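PDB 5V2D: dioxygenase from Pseudomonas brassicacearum, which probably cleaves the central double bond of lignostilbenes with molecular oxygen at an iron centre held by four histidines. Local coordinates for residues R375-D378 and R379-G382; L458-I461 and A462-R465; R397-N400 and P401-P405; P26-P29 and E30-G33; Y103-D107 and R108-Q112. All blocks are in the same frame, centred on the assembly; numbering follows the deposited sequence.

Contact 1: R375-D378 and R379-G382; sequences RCDD and RYIG
A 3-10 turn that opens with an Asx turn follows the propeller strand 371-375, and its centre is the pairing of Asp377 with Arg379. The Asp377 carboxylate is held in three places by that one arginine. Arg379 NE donates to Asp377 OD1 at 3.0 Å, with an N-H...O angle of 174°, and Arg379 NH2 reaches Asp377 OD2 at 2.7 Å, the salt bridge. Both oxygens use their syn lone pairs; because NE and NH2 do the gripping, the guanidinium comes side-on, and its plane lies 20° from that of the carboxylate, nearly coplanar. The bend of the Arg379 chain at chi3 (-60°) turns its head back over the turn for this grip. Asp377 OD1 also accepts from Arg379 N at 3.0 Å, here on its anti side and out of the carboxylate plane; this backbone bond defines the Asx turn and fixes the rotation of the aspartate.

The main chain closes the same turn, with Tyr380 N donating to Asp377 O at 2.9 Å. Ile381 N to Asp378 O adds a weak bond. The Tyr380 ring lies obliquely beside the carboxylate, its CD1 3.6 Å from Asp377 CG.

Outside the turn, Asp377 OD2 accepts from Ala450 N as well, while Arg379 NH1 and NH2 donate to Ala447 O and Glu448 O, so the pair also ties this loop to the chain beyond strand 433-442. The sulfur of buried Cys376 packs on the isoleucine, Cys376 SG to Ile381 CG1 at 3.8 Å.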
loop_
_atom_site.group_PDB
_atom_site.type_symbol
_atom_site.label_atom_id
_atom_site.label_comp_id
_atom_site.label_asym_id
_atom_site.label_seq_id
_atom_site.Cartn_x
_atom_site.Cartn_y
_atom_site.Cartn_z
ATOM N N ARG A 375 -3.933 7.413 6.581
ATOM C CA ARG A 375 -4.166 6.462 7.691
ATOM C C ARG A 375 -5.224 7.054 8.586
ATOM O O ARG A 375 -5.060 8.217 9.054
ATOM C CB ARG A 375 -2.875 6.398 8.519
ATOM C CG ARG A 375 -2.915 5.672 9.840
ATOM C CD ARG A 375 -3.173 4.170 9.596
ATOM N NE ARG A 375 -1.960 3.626 8.986
ATOM C CZ ARG A 375 -1.859 2.337 8.625
ATOM N NH1 ARG A 375 -2.876 1.543 8.830
ATOM N NH2 ARG A 375 -0.794 1.870 8.043
ATOM N N CYS A 376 -6.285 6.324 8.869
ATOM C CA CYS A 376 -7.205 6.758 9.913
ATOM C C CYS A 376 -6.935 5.935 11.175
ATOM O O CYS A 376 -6.215 4.937 11.137
ATOM C CB CYS A 376 -8.654 6.612 9.487
ATOM S SG CYS A 376 -9.163 4.959 9.264
ATOM N N ASP A 377 -7.585 6.322 12.251
ATOM C CA ASP A 377 -7.545 5.579 13.492
ATOM C C ASP A 377 -8.170 4.197 13.224
ATOM O O ASP A 377 -9.344 4.163 12.836
ATOM C CB ASP A 377 -8.334 6.386 14.544
ATOM C CG ASP A 377 -8.262 5.819 15.958
ATOM O OD1 ASP A 377 -8.166 4.590 16.131
ATOM O OD2 ASP A 377 -8.408 6.654 16.912
ATOM N N ASP A 378 -7.419 3.099 13.434
ATOM C CA ASP A 378 -7.936 1.745 13.194
ATOM C C ASP A 378 -9.273 1.468 13.857
ATOM O O ASP A 378 -10.092 0.663 13.389
ATOM C CB ASP A 378 -6.961 0.676 13.709
ATOM C CG ASP A 378 -5.740 0.508 12.806
ATOM O OD1 ASP A 378 -5.809 0.863 11.631
ATOM O OD2 ASP A 378 -4.686 -0.002 13.276
ATOM N N ARG A 379 -9.517 2.121 14.996
ATOM C CA ARG A 379 -10.744 1.880 15.752
ATOM C C ARG A 379 -11.972 2.483 15.099
ATOM O O ARG A 379 -13.058 2.157 15.499
ATOM C CB ARG A 379 -10.597 2.367 17.174
ATOM C CG ARG A 379 -9.410 1.701 17.934
ATOM C CD ARG A 379 -9.114 2.478 19.213
ATOM N NE ARG A 379 -8.756 3.864 18.943
ATOM C CZ ARG A 379 -8.762 4.834 19.873
ATOM N NH1 ARG A 379 -9.133 4.549 21.121
ATOM N NH2 ARG A 379 -8.504 6.131 19.557
ATOM N N TYR A 380 -11.804 3.302 14.039
ATOM C CA TYR A 380 -12.887 3.987 13.351
ATOM C C TYR A 380 -13.038 3.574 11.897
ATOM O O TYR A 380 -13.792 4.206 11.121
ATOM C CB TYR A 380 -12.595 5.521 13.418
ATOM C CG TYR A 380 -12.811 6.015 14.815
ATOM C CD1 TYR A 380 -11.893 5.743 15.838
ATOM C CD2 TYR A 380 -14.002 6.661 15.149
ATOM C CE1 TYR A 380 -12.134 6.152 17.139
ATOM C CE2 TYR A 380 -14.253 7.086 16.435
ATOM C CZ TYR A 380 -13.320 6.815 17.420
ATOM O OH TYR A 380 -13.560 7.199 18.683
ATOM N N ILE A 381 -12.314 2.528 11.493
ATOM C CA ILE A 381 -12.450 2.024 10.117
ATOM C C ILE A 381 -13.921 1.707 9.821
ATOM O O ILE A 381 -14.556 0.936 10.530
ATOM C CB ILE A 381 -11.543 0.815 9.908
ATOM C CG1 ILE A 381 -10.116 1.357 9.740
ATOM C CG2 ILE A 381 -11.961 0.045 8.659
ATOM C CD1 ILE A 381 -9.075 0.210 9.611
ATOM N N GLY A 382 -14.469 2.276 8.765
ATOM C CA GLY A 382 -15.840 1.947 8.430
ATOM C C GLY A 382 -16.929 2.758 9.131
ATOM O O GLY A 382 -18.117 2.548 8.855
#

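Contact 2: L458-I461 and A462-R465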
loop_
_atom_site.group_PDB
_atom_site.type_symbol
_atom_site.label_atom_id
_atom_site.label_comp_id
_atom_site.label_asym_id
_atom_site.label_seq_id
_atom_site.Cartn_x
_atom_site.Cartn_y
_atom_site.Cartn_z
ATOM N N LEU A 458 11.388 7.960 8.638
ATOM C CA LEU A 458 11.933 9.190 8.109
ATOM C C LEU A 458 13.239 8.836 7.396
ATOM O O LEU A 458 14.160 8.260 7.968
ATOM C CB LEU A 458 12.175 10.208 9.248
ATOM C CG LEU A 458 12.964 11.500 8.867
ATOM C CD1 LEU A 458 12.122 12.309 7.942
ATOM C CD2 LEU A 458 13.351 12.300 10.125
ATOM N N ASN A 459 13.271 9.159 6.114
ATOM C CA ASN A 459 14.399 8.941 5.262
ATOM C C ASN A 459 15.186 10.270 5.237
ATOM O O ASN A 459 14.664 11.267 4.739
ATOM C CB ASN A 459 13.984 8.591 3.809
ATOM C CG ASN A 459 12.875 7.581 3.726
ATOM O OD1 ASN A 459 13.008 6.503 4.277
ATOM N ND2 ASN A 459 11.677 8.013 3.112
ATOM N N LEU A 460 16.423 10.233 5.700
ATOM C CA LEU A 460 17.297 11.385 5.686
ATOM C C LEU A 460 18.145 11.170 4.461
ATOM O O LEU A 460 19.166 10.468 4.495
ATOM C CB LEU A 460 18.120 11.444 6.948
ATOM C CG LEU A 460 17.624 12.074 8.261
ATOM C CD1 LEU A 460 16.518 13.063 8.120
ATOM C CD2 LEU A 460 17.177 11.023 9.233
ATOM N N ILE A 461 17.682 11.702 3.358
ATOM C CA ILE A 461 18.133 11.216 2.080
ATOM C C ILE A 461 19.446 11.771 1.608
ATOM O O ILE A 461 20.077 11.124 0.761
ATOM C CB ILE A 461 17.087 11.360 0.989
ATOM C CG1 ILE A 461 16.623 12.763 0.776
ATOM C CG2 ILE A 461 15.883 10.517 1.284
ATOM C CD1 ILE A 461 15.619 12.845 -0.371
ATOM N N ALA A 462 19.904 12.888 2.172
ATOM C CA ALA A 462 21.247 13.376 1.881
ATOM C C ALA A 462 22.250 12.541 2.620
ATOM O O ALA A 462 23.306 12.319 2.100
ATOM C CB ALA A 462 21.382 14.839 2.295
ATOM N N GLU A 463 21.945 12.067 3.815
ATOM C CA GLU A 463 22.913 11.224 4.539
ATOM C C GLU A 463 22.745 9.748 4.224
ATOM O O GLU A 463 23.534 8.963 4.649
ATOM C CB GLU A 463 22.779 11.412 6.023
ATOM C CG GLU A 463 22.872 12.867 6.457
ATOM C CD GLU A 463 22.473 12.946 7.961
ATOM O OE1 GLU A 463 21.609 13.728 8.367
ATOM O OE2 GLU A 463 22.956 12.148 8.816
ATOM N N GLU A 464 21.687 9.374 3.519
ATOM C CA GLU A 464 21.280 7.949 3.382
ATOM C C GLU A 464 21.160 7.229 4.737
ATOM O O GLU A 464 21.690 6.147 4.917
ATOM C CB GLU A 464 22.242 7.144 2.465
ATOM C CG GLU A 464 22.374 7.833 1.108
ATOM C CD GLU A 464 22.814 6.949 -0.042
ATOM O OE1 GLU A 464 23.422 5.871 0.160
ATOM O OE2 GLU A 464 22.524 7.369 -1.174
ATOM N N ARG A 465 20.455 7.838 5.648
ATOM C CA ARG A 465 20.219 7.348 7.020
ATOM C C ARG A 465 18.708 7.253 7.176
ATOM O O ARG A 465 17.968 7.923 6.458
ATOM C CB ARG A 465 20.763 8.385 8.056
ATOM C CG ARG A 465 21.144 7.841 9.396
ATOM C CD ARG A 465 22.122 8.724 10.204
ATOM N NE ARG A 465 21.611 10.111 10.352
ATOM C CZ ARG A 465 20.676 10.567 11.223
ATOM N NH1 ARG A 465 19.960 9.802 12.054
ATOM N NH2 ARG A 465 20.416 11.888 11.296
#
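Leu460 and Arg465 project side by side from the same face of a beta hairpin that joins strands 452-460 and 465-472, with a G1 bulge at its turn. The leucine lies under the arginine head: Leu460 CD2 sits over one face of the guanidinium, 3.9 Å from Arg465 NH2 and offset toward its rim. Arg465 reaches this place through a chain bent at chi3 (54°), which lays the flat group back across the leucine. Its edge is used differently. Arg465 NE donates to Glu463 OE2 at 2.9 Å in a salt bridge with an N-H...O angle of 170°; the carboxylate oxygen lies in the guanidinium plane, whereas the nitrogen stands above the carboxylate plane. Arg465 NH1 has a second acidic partner in Glu467, so two glutamates hold the head over Leu460.

The backbone evidence for the hairpin is the antiparallel hydrogen-bonded pair of the same two residues, Leu460 N to Arg465 O at 2.9 Å and Arg465 N to Leu460 O at 3.1 Å. Glu464, at positive phi (52°), shares Leu460 as opposite number with Arg465, which makes the bulge. Its carboxylate forms a salt bridge with Lys37 through OE1, and its CG is 4.0 Å from Ile461 O.

Contact 3: R397-N400 and P401-P405; sequences RPYN and PANGP
Tyr399 OH donates to Gly404 O at 2.8 Å, and this bond spans a 3-10 turn, residues 401-403, in the surface loop between propeller strands 387-392 and 413-418. The carbonyl oxygen lies at the edge of the ring, near its plane, while the hydroxyl stands above the carbonyl plane of Gly404.

Asn400 begins the turn with two bonds. Its side-chain oxygen accepts from the backbone two residues on, Ala402 N to Asn400 OD1 at 3.0 Å, the bond of an Asx turn. Its carbonyl accepts from Asn403 N at 2.9 Å. The Asn400 amide is further fixed through ND2, which bonds to Ser432 OG. Within the turn itself, Gly404 N donates to Pro401 O, and Gly404 then takes a positive phi (84°) at which a side chain would be jammed against the preceding carbonyl.

Packing centres on the ring of Tyr399 and the amide of Asn403. Asn403 ND2 lies 3.4 Å above the ring plane, over its centre, with the amide 85° from the ring: the nitrogen end faces it. This nitrogen has its hydrogen-bond partner in Asp431 O, which fixes the amide. With CG of Tyr399 anti to its backbone N (chi1 -178°), the ring extends beneath Asn403 toward Gly404. Phe410 meets it edge-to-face, joining the loop to its own later part. Near the hydroxyl, the methylene of Asn403 closes in, Tyr399 OH to Asn403 CB at 3.3 Å.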
loop_
_atom_site.group_PDB
_atom_site.type_symbol
_atom_site.label_atom_id
_atom_site.label_comp_id
_atom_site.label_asym_id
_atom_site.label_seq_id
_atom_site.Cartn_x
_atom_site.Cartn_y
_atom_site.Cartn_z
ATOM N N ARG A 397 8.728 24.099 -0.079
ATOM C CA ARG A 397 9.665 23.953 1.045
ATOM C C ARG A 397 11.067 23.830 0.509
ATOM O O ARG A 397 11.262 23.313 -0.579
ATOM C CB ARG A 397 9.389 22.676 1.835
ATOM C CG ARG A 397 8.028 22.677 2.455
ATOM C CD ARG A 397 8.044 23.512 3.726
ATOM N NE ARG A 397 6.687 23.425 4.225
ATOM C CZ ARG A 397 6.333 23.559 5.476
ATOM N NH1 ARG A 397 7.230 23.836 6.411
ATOM N NH2 ARG A 397 5.039 23.471 5.740
ATOM N N PRO A 398 12.049 24.221 1.310
ATOM C CA PRO A 398 13.418 24.020 0.911
ATOM C C PRO A 398 13.758 22.511 0.641
ATOM O O PRO A 398 13.216 21.615 1.316
ATOM C CB PRO A 398 14.237 24.539 2.112
ATOM C CG PRO A 398 13.257 25.010 3.162
ATOM C CD PRO A 398 11.867 24.813 2.672
ATOM N N TYR A 399 14.659 22.285 -0.297
ATOM C CA TYR A 399 15.086 20.947 -0.723
ATOM C C TYR A 399 16.587 20.967 -0.935
ATOM O O TYR A 399 17.103 21.616 -1.833
ATOM C CB TYR A 399 14.373 20.601 -2.022
ATOM C CG TYR A 399 14.689 19.199 -2.551
ATOM C CD1 TYR A 399 15.727 18.990 -3.422
ATOM C CD2 TYR A 399 13.918 18.114 -2.180
ATOM C CE1 TYR A 399 16.038 17.722 -3.892
ATOM C CE2 TYR A 399 14.181 16.804 -2.660
ATOM C CZ TYR A 399 15.244 16.598 -3.492
ATOM O OH TYR A 399 15.561 15.344 -3.994
ATOM N N ASN A 400 17.304 20.285 -0.071
ATOM C CA ASN A 400 18.764 20.234 -0.135
ATOM C C ASN A 400 19.192 19.600 -1.461
ATOM O O ASN A 400 18.791 18.480 -1.758
ATOM C CB ASN A 400 19.267 19.434 1.061
ATOM C CG ASN A 400 20.770 19.344 1.145
ATOM O OD1 ASN A 400 21.502 19.789 0.249
ATOM N ND2 ASN A 400 21.235 18.736 2.199
ATOM N N PRO A 401 19.992 20.313 -2.287
ATOM C CA PRO A 401 20.369 19.679 -3.582
ATOM C C PRO A 401 21.257 18.398 -3.427
ATOM O O PRO A 401 21.240 17.544 -4.323
ATOM C CB PRO A 401 21.075 20.808 -4.356
ATOM C CG PRO A 401 20.851 22.057 -3.543
ATOM C CD PRO A 401 20.654 21.629 -2.124
ATOM N N ALA A 402 21.927 18.222 -2.290
ATOM C CA ALA A 402 22.605 16.930 -1.995
ATOM C C ALA A 402 21.642 15.731 -1.810
ATOM O O ALA A 402 22.100 14.597 -1.633
ATOM C CB ALA A 402 23.481 17.048 -0.740
ATOM N N ASN A 403 20.345 15.993 -1.829
ATOM C CA ASN A 403 19.367 14.923 -1.863
ATOM C C ASN A 403 19.385 14.192 -3.193
ATOM O O ASN A 403 18.893 13.078 -3.247
ATOM C CB ASN A 403 17.926 15.432 -1.650
ATOM C CG ASN A 403 17.701 16.068 -0.277
ATOM O OD1 ASN A 403 18.544 15.929 0.638
ATOM N ND2 ASN A 403 16.567 16.771 -0.135
ATOM N N GLY A 404 19.929 14.794 -4.250
ATOM C CA GLY A 404 19.791 14.211 -5.584
ATOM C C GLY A 404 18.489 14.623 -6.200
ATOM O O GLY A 404 17.786 15.482 -5.652
ATOM N N PRO A 405 18.149 14.066 -7.369
ATOM C CA PRO A 405 16.858 14.469 -7.975
ATOM C C PRO A 405 15.702 14.017 -7.182
ATOM O O PRO A 405 15.818 13.005 -6.483
ATOM C CB PRO A 405 16.829 13.763 -9.352
ATOM C CG PRO A 405 17.908 12.724 -9.263
ATOM C CD PRO A 405 18.881 13.074 -8.176
#

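Contact 4: P26-P29 and E30-G33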
loop_
_atom_site.group_PDB
_atom_site.type_symbol
_atom_site.label_atom_id
_atom_site.label_comp_id
_atom_site.label_asym_id
_atom_site.label_seq_id
_atom_site.Cartn_x
_atom_site.Cartn_y
_atom_site.Cartn_z
ATOM N N PRO A 26 20.431 -1.920 -12.776
ATOM C CA PRO A 26 20.300 -0.768 -13.655
ATOM C C PRO A 26 20.599 0.541 -12.890
ATOM O O PRO A 26 20.432 0.617 -11.682
ATOM C CB PRO A 26 18.798 -0.749 -13.983
ATOM C CG PRO A 26 18.267 -2.095 -13.581
ATOM C CD PRO A 26 19.131 -2.566 -12.482
ATOM N N GLN A 27 20.963 1.563 -13.633
ATOM C CA GLN A 27 21.321 2.871 -13.096
ATOM C C GLN A 27 20.150 3.825 -13.342
ATOM O O GLN A 27 20.316 4.954 -13.704
ATOM C CB GLN A 27 22.599 3.358 -13.764
ATOM C CG GLN A 27 23.783 2.551 -13.286
ATOM C CD GLN A 27 25.095 3.125 -13.796
ATOM O OE1 GLN A 27 25.585 2.676 -14.788
ATOM N NE2 GLN A 27 25.603 4.177 -13.152
ATOM N N THR A 28 18.966 3.312 -13.257
ATOM C CA THR A 28 17.766 4.050 -13.420
ATOM C C THR A 28 17.271 4.609 -12.067
ATOM O O THR A 28 17.727 4.209 -10.989
ATOM C CB THR A 28 16.668 3.152 -14.034
ATOM O OG1 THR A 28 16.571 1.990 -13.243
ATOM C CG2 THR A 28 17.146 2.687 -15.402
ATOM N N PRO A 29 16.284 5.516 -12.123
ATOM C CA PRO A 29 15.764 6.105 -10.885
ATOM C C PRO A 29 15.169 5.066 -9.893
ATOM O O PRO A 29 15.256 5.252 -8.706
ATOM C CB PRO A 29 14.680 7.051 -11.390
ATOM C CG PRO A 29 15.179 7.484 -12.782
ATOM C CD PRO A 29 15.768 6.210 -13.327
ATOM N N GLU A 30 14.630 3.968 -10.415
ATOM C CA GLU A 30 13.991 2.916 -9.652
ATOM C C GLU A 30 14.988 2.104 -8.903
ATOM O O GLU A 30 14.604 1.257 -8.118
ATOM C CB GLU A 30 13.197 1.966 -10.559
ATOM C CG GLU A 30 12.056 2.595 -11.307
ATOM C CD GLU A 30 12.448 3.344 -12.602
ATOM O OE1 GLU A 30 11.509 3.884 -13.200
ATOM O OE2 GLU A 30 13.596 3.396 -13.077
ATOM N N PHE A 31 16.274 2.282 -9.223
ATOM C CA PHE A 31 17.362 1.628 -8.512
ATOM C C PHE A 31 18.384 2.571 -7.893
ATOM O O PHE A 31 19.395 2.129 -7.473
ATOM C CB PHE A 31 18.022 0.534 -9.392
ATOM C CG PHE A 31 17.103 -0.588 -9.730
ATOM C CD1 PHE A 31 17.003 -1.700 -8.913
ATOM C CD2 PHE A 31 16.287 -0.520 -10.813
ATOM C CE1 PHE A 31 16.028 -2.722 -9.188
ATOM C CE2 PHE A 31 15.378 -1.543 -11.134
ATOM C CZ PHE A 31 15.224 -2.622 -10.327
ATOM N N SER A 32 18.066 3.842 -7.775
ATOM C CA SER A 32 19.030 4.856 -7.395
ATOM C C SER A 32 18.566 5.727 -6.222
ATOM O O SER A 32 17.377 5.798 -5.927
ATOM C CB SER A 32 19.240 5.826 -8.578
ATOM O OG SER A 32 19.643 5.116 -9.707
ATOM N N GLY A 33 19.581 6.360 -5.557
ATOM C CA GLY A 33 19.278 7.314 -4.540
ATOM C C GLY A 33 18.918 6.636 -3.224
ATOM O O GLY A 33 18.856 5.397 -3.142
#
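Thr28 O is the acceptor on which the turn is built. Phe31 N bonds to Thr28 O at 3.0 Å, with an N-H...O angle of 153°, and this bond is enough to define the turn. Ser32 OG also comes to Thr28 O, at 2.5 Å, which is shorter than a usual hydrogen bond, so the exact length is doubtful; the serine oxygen is brought back over the turn by a chi1 of -57°. One residue further on, Ser32 N to Pro29 O at 3.3 Å continues the backbone series.

Phe31 also turns one face to Pro26. Pro26 CD stands 4.0 Å from the centroid of the Phe31 ring and 15° off its normal, a CH-pi contact displaced toward the CD2 side, where Pro26 CG also packs. Thr28 meets the same ring in its plane, with Thr28 OG1 3.5 Å from Phe31 CD2. Pro38, Pro69 and Pro73 also touch the phenylalanine, so it is buried in a proline-rich setting. Replacing Phe31 by an alanine is likely to open a gap among these prolines and leave Pro26 without the ring face it packs on.

Consecutive i to i+3 bonds from Phe31 and Ser32 identify overlapping tight turns, which lead the N-terminal segment into helix 33-36.

Contact 5: Y103-D107 and R108-Q112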
loop_
_atom_site.group_PDB
_atom_site.type_symbol
_atom_site.label_atom_id
_atom_site.label_comp_id
_atom_site.label_asym_id
_atom_site.label_seq_id
_atom_site.Cartn_x
_atom_site.Cartn_y
_atom_site.Cartn_z
ATOM N N TYR A 103 13.076 -11.411 4.328
ATOM C CA TYR A 103 12.384 -11.639 3.076
ATOM C C TYR A 103 11.262 -12.597 3.295
ATOM O O TYR A 103 11.392 -13.571 4.067
ATOM C CB TYR A 103 13.303 -12.254 2.023
ATOM C CG TYR A 103 14.096 -11.272 1.171
ATOM C CD1 TYR A 103 15.450 -11.312 1.129
ATOM C CD2 TYR A 103 13.435 -10.290 0.416
ATOM C CE1 TYR A 103 16.156 -10.452 0.313
ATOM C CE2 TYR A 103 14.157 -9.456 -0.410
ATOM C CZ TYR A 103 15.540 -9.524 -0.411
ATOM O OH TYR A 103 16.233 -8.622 -1.196
ATOM N N VAL A 104 10.147 -12.344 2.635
ATOM C CA VAL A 104 9.121 -13.390 2.465
ATOM C C VAL A 104 9.707 -14.485 1.554
ATOM O O VAL A 104 10.117 -14.220 0.436
ATOM C CB VAL A 104 7.829 -12.877 1.813
ATOM C CG1 VAL A 104 6.745 -13.902 1.904
ATOM C CG2 VAL A 104 7.292 -11.642 2.563
ATOM N N GLN A 105 9.748 -15.718 2.035
ATOM C CA GLN A 105 10.328 -16.812 1.233
ATOM C C GLN A 105 9.258 -17.372 0.278
ATOM O O GLN A 105 8.843 -18.529 0.367
ATOM C CB GLN A 105 10.943 -17.876 2.110
ATOM C CG GLN A 105 12.028 -17.278 2.954
ATOM C CD GLN A 105 13.192 -18.181 3.195
ATOM O OE1 GLN A 105 13.129 -19.397 2.968
ATOM N NE2 GLN A 105 14.287 -17.599 3.665
ATOM N N THR A 106 8.908 -16.549 -0.684
ATOM C CA THR A 106 8.015 -16.914 -1.758
ATOM C C THR A 106 8.647 -17.987 -2.645
ATOM O O THR A 106 9.865 -18.091 -2.732
ATOM C CB THR A 106 7.643 -15.718 -2.662
ATOM O OG1 THR A 106 8.800 -15.205 -3.259
ATOM C CG2 THR A 106 6.891 -14.620 -1.849
ATOM N N ASP A 107 7.811 -18.711 -3.374
ATOM C CA ASP A 107 8.351 -19.648 -4.343
ATOM C C ASP A 107 9.239 -18.866 -5.364
ATOM O O ASP A 107 10.241 -19.366 -5.796
ATOM C CB ASP A 107 7.292 -20.351 -5.154
ATOM C CG ASP A 107 6.365 -21.229 -4.341
ATOM O OD1 ASP A 107 6.614 -21.546 -3.224
ATOM O OD2 ASP A 107 5.342 -21.711 -4.908
ATOM N N ARG A 108 8.816 -17.667 -5.738
ATOM C CA ARG A 108 9.537 -16.856 -6.707
ATOM C C ARG A 108 10.958 -16.526 -6.209
ATOM O O ARG A 108 11.936 -16.671 -6.953
ATOM C CB ARG A 108 8.804 -15.578 -6.991
ATOM C CG ARG A 108 9.561 -14.545 -7.812
ATOM C CD ARG A 108 8.631 -13.437 -8.267
ATOM N NE ARG A 108 9.298 -12.272 -8.842
ATOM C CZ ARG A 108 8.724 -11.409 -9.668
ATOM N NH1 ARG A 108 9.417 -10.319 -10.055
ATOM N NH2 ARG A 108 7.513 -11.580 -10.126
ATOM N N LEU A 109 11.034 -16.040 -4.981
ATOM C CA LEU A 109 12.328 -15.772 -4.378
ATOM C C LEU A 109 13.206 -17.028 -4.311
ATOM O O LEU A 109 14.395 -16.981 -4.592
ATOM C CB LEU A 109 12.201 -15.155 -3.021
ATOM C CG LEU A 109 13.524 -14.854 -2.297
ATOM C CD1 LEU A 109 14.273 -13.754 -2.972
ATOM C CD2 LEU A 109 13.318 -14.372 -0.886
ATOM N N LEU A 110 12.644 -18.122 -3.850
ATOM C CA LEU A 110 13.463 -19.310 -3.660
ATOM C C LEU A 110 13.941 -19.881 -4.997
ATOM O O LEU A 110 15.027 -20.457 -5.072
ATOM C CB LEU A 110 12.698 -20.378 -2.876
ATOM C CG LEU A 110 12.418 -20.027 -1.428
ATOM C CD1 LEU A 110 11.684 -21.093 -0.675
ATOM C CD2 LEU A 110 13.653 -19.609 -0.646
ATOM N N ALA A 111 13.145 -19.740 -6.050
ATOM C CA ALA A 111 13.614 -20.171 -7.355
ATOM C C ALA A 111 14.807 -19.290 -7.828
ATOM O O ALA A 111 15.790 -19.772 -8.376
ATOM C CB ALA A 111 12.481 -20.214 -8.377
ATOM N N GLN A 112 14.699 -17.987 -7.620
ATOM C CA GLN A 112 15.806 -17.099 -8.001
ATOM C C GLN A 112 17.032 -17.412 -7.201
ATOM O O GLN A 112 18.136 -17.445 -7.782
ATOM C CB GLN A 112 15.411 -15.603 -7.841
ATOM C CG GLN A 112 14.296 -15.166 -8.768
ATOM C CD GLN A 112 14.129 -13.649 -8.857
ATOM O OE1 GLN A 112 14.931 -12.927 -8.229
ATOM N NE2 GLN A 112 13.230 -13.156 -9.778
#
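A chi1 of 61° sets Thr106 OG1 between its backbone N and carbonyl carbon, and from there it caps helix 107-115. Thr106 is the N-cap: Leu109 N donates to Thr106 OG1 at 2.9 Å with an N-H...O angle of 167°. The carbonyl of the same residue starts the helical series, Leu110 N to Thr106 O at 3.0 Å, and Ala111 N follows on Asp107 O at 2.9 Å. One residue thus supplies both its side-chain and its main-chain oxygen to the first turn. A valine in its place would probably leave Leu109 N without its capping acceptor and weaken the start of the helix.

The second torsion that matters is at Leu109, whose CG is anti to the backbone N (chi1 179°). This sends CG toward the approach to the helix, and chi2 then turns the CD2 branch back across it, the side chain lying at about a right angle to Tyr103. Leu109 CD2 packs 3.6 Å from Tyr103 CB and obliquely against the ring, whose hydroxyl bonds to Asp68 O. The approach itself is tightened by an inverse gamma turn centred on Gln105, with a weak bond from Thr106 N to Val104 O. Buried Arg108 extends away from the cap to Asn137 O. On the exposed side, the Gln105 side chain crosses that of Leu110 obliquely, Gln105 OE1 to Leu110 CD2 at 3.7 Å.

In the fold
All five contacts are local, at turns or at the start of a helix, in a mainly beta protein. Contact 5 is the most buried, contacts 1 and 2 are partly buried, and contacts 3 and 4 lie at the surface. Charge pairing marks contacts 1 and 2; contact 3 relies on asparagine and tyrosine, contact 4 on proline against phenylalanine, and contact 5 on a helix cap. Contacts 2 and 3 touch directly, Ala462 CB lying 3.5 Å from Asn403 OD1, which joins a hairpin end to a loop of the adjacent sheet. Contact 4 meets contact 2 more loosely at Gly33. Contacts 1 and 5 lie across the chain's centre from each other, centres about 33 Å apart.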